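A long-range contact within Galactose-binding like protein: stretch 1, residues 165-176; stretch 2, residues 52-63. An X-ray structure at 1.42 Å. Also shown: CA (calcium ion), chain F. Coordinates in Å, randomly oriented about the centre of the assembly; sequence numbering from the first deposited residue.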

# COMPACT_ATOMS: atom_id res chain seq x y z
N ASN A 165 -1.20 11.31 -22.13
CA ASN A 165 -0.78 9.93 -21.91
C ASN A 165 -1.57 9.31 -20.75
O ASN A 165 -2.58 9.84 -20.27
CB ASN A 165 0.75 9.75 -21.85
CG ASN A 165 1.38 10.44 -20.63
OD1 ASN A 165 1.18 10.02 -19.49
ND2 ASN A 165 2.17 11.50 -20.84
N TYR A 166 -1.13 8.11 -20.32
CA TYR A 166 -1.94 7.27 -19.43
C TYR A 166 -1.56 7.47 -17.95
O TYR A 166 -2.24 6.91 -17.10
CB TYR A 166 -1.77 5.78 -19.78
CG TYR A 166 -2.37 5.35 -21.08
CD1 TYR A 166 -3.66 5.70 -21.45
CD2 TYR A 166 -1.58 4.72 -22.04
CE1 TYR A 166 -4.23 5.29 -22.68
CE2 TYR A 166 -2.11 4.33 -23.26
CZ TYR A 166 -3.43 4.65 -23.60
OH TYR A 166 -3.97 4.24 -24.79
N ASN A 167 -0.47 8.22 -17.64
CA ASN A 167 -0.06 8.45 -16.26
C ASN A 167 -1.12 9.23 -15.49
O ASN A 167 -1.94 9.92 -16.06
CB ASN A 167 1.35 9.06 -16.24
CG ASN A 167 2.37 8.01 -16.63
OD1 ASN A 167 2.61 7.06 -15.86
ND2 ASN A 167 2.99 8.16 -17.79
N ILE A 168 -1.00 9.18 -14.17
CA ILE A 168 -1.87 10.02 -13.36
C ILE A 168 -1.13 10.50 -12.10
O ILE A 168 -0.39 9.76 -11.45
CB ILE A 168 -3.20 9.30 -12.99
CG1 ILE A 168 -4.18 10.20 -12.23
CG2 ILE A 168 -2.91 7.99 -12.23
CD1 ILE A 168 -5.55 9.61 -12.06
N CYS A 169 -1.39 11.77 -11.70
CA CYS A 169 -0.99 12.25 -10.38
C CYS A 169 -2.13 13.18 -9.90
O CYS A 169 -2.76 13.89 -10.68
CB CYS A 169 0.34 13.01 -10.45
SG CYS A 169 0.40 14.49 -11.49
N PHE A 170 -2.33 13.24 -8.59
CA PHE A 170 -3.31 14.13 -7.98
C PHE A 170 -3.10 14.14 -6.46
O PHE A 170 -2.29 13.31 -5.96
CB PHE A 170 -4.78 13.82 -8.34
CG PHE A 170 -5.29 12.53 -7.80
CD1 PHE A 170 -4.95 11.31 -8.44
CD2 PHE A 170 -6.14 12.49 -6.71
CE1 PHE A 170 -5.46 10.09 -7.98
CE2 PHE A 170 -6.64 11.25 -6.25
CZ PHE A 170 -6.27 10.07 -6.88
N THR A 171 -3.77 15.07 -5.73
CA THR A 171 -3.48 15.26 -4.32
C THR A 171 -4.54 14.67 -3.38
O THR A 171 -4.14 14.32 -2.22
CB THR A 171 -3.23 16.74 -3.97
OG1 THR A 171 -2.91 16.84 -2.58
CG2 THR A 171 -4.44 17.64 -4.20
N GLU A 172 -5.83 14.60 -3.73
CA GLU A 172 -6.84 14.18 -2.75
C GLU A 172 -8.08 13.75 -3.51
O GLU A 172 -8.39 14.32 -4.58
CB GLU A 172 -7.23 15.34 -1.79
CG GLU A 172 -8.08 14.94 -0.58
CD GLU A 172 -7.38 14.02 0.43
OE1 GLU A 172 -6.15 13.84 0.36
OE2 GLU A 172 -8.07 13.58 1.35
N LEU A 173 -8.81 12.78 -2.94
CA LEU A 173 -10.17 12.49 -3.39
C LEU A 173 -11.06 12.42 -2.17
O LEU A 173 -10.55 12.29 -1.04
CB LEU A 173 -10.23 11.25 -4.31
CG LEU A 173 -9.48 10.00 -3.86
CD1 LEU A 173 -10.17 9.42 -2.63
CD2 LEU A 173 -9.45 9.02 -5.02
N THR A 174 -12.39 12.52 -2.38
CA THR A 174 -13.32 12.40 -1.28
C THR A 174 -14.54 11.64 -1.80
O THR A 174 -15.00 11.91 -2.92
CB THR A 174 -13.76 13.78 -0.76
OG1 THR A 174 -12.55 14.46 -0.35
CG2 THR A 174 -14.69 13.70 0.43
N PHE A 175 -15.09 10.75 -0.96
CA PHE A 175 -16.37 10.12 -1.23
C PHE A 175 -17.38 10.54 -0.14
O PHE A 175 -17.03 10.69 1.03
CB PHE A 175 -16.35 8.59 -1.19
CG PHE A 175 -15.59 7.99 -2.34
CD1 PHE A 175 -14.18 7.91 -2.38
CD2 PHE A 175 -16.28 7.57 -3.45
CE1 PHE A 175 -13.52 7.39 -3.49
CE2 PHE A 175 -15.61 7.06 -4.56
CZ PHE A 175 -14.22 6.94 -4.61
N TRP A 176 -18.64 10.69 -0.56
CA TRP A 176 -19.75 10.87 0.35
C TRP A 176 -20.75 9.73 0.10
O TRP A 176 -20.83 9.28 -1.03
CB TRP A 176 -20.41 12.27 0.19
CG TRP A 176 -19.58 13.47 0.53
CD1 TRP A 176 -19.60 14.18 1.70
CD2 TRP A 176 -18.55 14.06 -0.30
NE1 TRP A 176 -18.70 15.18 1.62
CE2 TRP A 176 -18.06 15.18 0.42
CE3 TRP A 176 -18.04 13.84 -1.60
CZ2 TRP A 176 -17.15 16.07 -0.12
CZ3 TRP A 176 -17.13 14.73 -2.15
CH2 TRP A 176 -16.67 15.85 -1.41
CA CA F . -4.00 14.62 0.06
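Stretch 2 52-63: KDGPAVFTFDLG

Stretch 2 packs face to face on stretch 1 as one layer of a hydrophobic core, pinned at its loop end by a tyrosine ring and a single backbone hydrogen bond. Residues 52-55 are loop; from about Ala56 the chain is extended, running in the same general sense as strand 172-176 but crossing it at -41°. The axes come no closer than 10.8 Å, a gap too wide for backbone pairing and filled by side chains. Alternation in the strand turns Ala56, Phe58, Phe60 and Leu62 toward stretch 1, while Val57 points away.

At the loop end, Gly54 and Pro55 cover one face of the Tyr166 ring: Gly54 CA lies 3.8 Å and Pro55 CD 4.0 Å from the ring centroid, both as CH-pi contacts. Here the backbones are close enough for Ala56 N to donate to Tyr166 O (3.3 Å), and the small methyl of Ala56 fits beside it, with CB 3.2 Å from Tyr166 O. One water accepts from both Lys52 N and Tyr166 N.

Farther along, large apolar groups span the gap. Phe58 CZ meets Phe170 CE1 at 3.7 Å, and Phe60 CZ lies 3.9 Å from Leu173 CD2 and 3.7 Å from Phe175 CE1. Branched Leu62 places CD2 over a face of the Phe175 ring, 3.8 Å from Phe175 CD1.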

# COMPACT_ATOMS: atom_id res chain seq x y z
N LYS A 52 3.10 3.91 -20.67
CA LYS A 52 2.33 2.73 -20.34
C LYS A 52 1.68 2.11 -21.57
O LYS A 52 1.32 2.86 -22.48
CB LYS A 52 1.30 3.02 -19.24
CG LYS A 52 1.95 3.42 -17.92
CD LYS A 52 0.92 3.69 -16.81
CE LYS A 52 1.55 3.94 -15.44
NZ LYS A 52 2.29 2.73 -14.98
N ASP A 53 1.36 0.82 -21.46
CA ASP A 53 0.65 0.08 -22.51
C ASP A 53 -0.84 0.43 -22.58
O ASP A 53 -1.52 0.12 -23.58
CB ASP A 53 0.75 -1.46 -22.35
CG ASP A 53 2.11 -1.98 -22.71
OD1 ASP A 53 2.92 -1.22 -23.32
OD2 ASP A 53 2.34 -3.17 -22.42
N GLY A 54 -1.36 1.00 -21.52
CA GLY A 54 -2.77 1.29 -21.39
C GLY A 54 -3.00 2.19 -20.19
O GLY A 54 -2.09 2.48 -19.43
N PRO A 55 -4.28 2.61 -20.00
CA PRO A 55 -4.69 3.48 -18.88
C PRO A 55 -4.09 3.03 -17.56
O PRO A 55 -4.12 1.83 -17.20
CB PRO A 55 -6.21 3.32 -18.89
CG PRO A 55 -6.57 3.14 -20.38
CD PRO A 55 -5.40 2.27 -20.90
N ALA A 56 -3.61 3.98 -16.74
CA ALA A 56 -3.14 3.62 -15.41
C ALA A 56 -4.35 3.19 -14.60
O ALA A 56 -5.42 3.77 -14.68
CB ALA A 56 -2.50 4.78 -14.71
N VAL A 57 -4.15 2.17 -13.75
CA VAL A 57 -5.22 1.64 -12.90
C VAL A 57 -4.67 1.50 -11.47
O VAL A 57 -3.63 0.92 -11.31
CB VAL A 57 -5.78 0.31 -13.45
CG1 VAL A 57 -6.76 -0.35 -12.47
CG2 VAL A 57 -6.34 0.45 -14.83
N PHE A 58 -5.46 1.91 -10.46
CA PHE A 58 -5.06 1.53 -9.10
C PHE A 58 -6.35 1.31 -8.30
O PHE A 58 -7.47 1.64 -8.74
CB PHE A 58 -4.12 2.59 -8.49
CG PHE A 58 -4.75 3.93 -8.27
CD1 PHE A 58 -5.52 4.23 -7.16
CD2 PHE A 58 -4.64 4.90 -9.28
CE1 PHE A 58 -6.14 5.46 -6.99
CE2 PHE A 58 -5.28 6.14 -9.13
CZ PHE A 58 -6.07 6.42 -8.02
N THR A 59 -6.18 0.65 -7.14
CA THR A 59 -7.28 0.02 -6.44
C THR A 59 -7.17 0.37 -4.95
O THR A 59 -6.08 0.33 -4.36
CB THR A 59 -7.16 -1.49 -6.60
OG1 THR A 59 -7.06 -1.87 -7.99
CG2 THR A 59 -8.35 -2.23 -6.01
N PHE A 60 -8.32 0.52 -4.27
CA PHE A 60 -8.33 0.75 -2.82
C PHE A 60 -9.65 0.31 -2.22
O PHE A 60 -10.57 -0.04 -2.93
CB PHE A 60 -7.96 2.18 -2.44
CG PHE A 60 -8.84 3.25 -3.00
CD1 PHE A 60 -8.66 3.71 -4.30
CD2 PHE A 60 -9.88 3.84 -2.25
CE1 PHE A 60 -9.40 4.80 -4.81
CE2 PHE A 60 -10.66 4.90 -2.79
CZ PHE A 60 -10.41 5.37 -4.04
N ASP A 61 -9.70 0.25 -0.90
CA ASP A 61 -10.80 -0.26 -0.09
C ASP A 61 -11.30 0.93 0.70
O ASP A 61 -10.51 1.58 1.43
CB ASP A 61 -10.20 -1.36 0.78
CG ASP A 61 -11.11 -2.10 1.71
OD1 ASP A 61 -12.27 -1.71 1.92
OD2 ASP A 61 -10.65 -3.19 2.18
N LEU A 62 -12.61 1.18 0.69
CA LEU A 62 -13.23 2.24 1.49
C LEU A 62 -13.36 1.84 2.96
O LEU A 62 -13.59 2.72 3.80
CB LEU A 62 -14.64 2.63 0.95
CG LEU A 62 -14.69 3.11 -0.51
CD1 LEU A 62 -16.11 3.17 -1.01
CD2 LEU A 62 -14.02 4.49 -0.63
N GLY A 63 -13.22 0.53 3.27
CA GLY A 63 -13.31 0.14 4.66
C GLY A 63 -14.75 0.00 5.15
O GLY A 63 -14.96 -0.37 6.29
O HOH W 1 1.47 6.43 -21.09
O HOH W 2 -1.95 15.73 0.30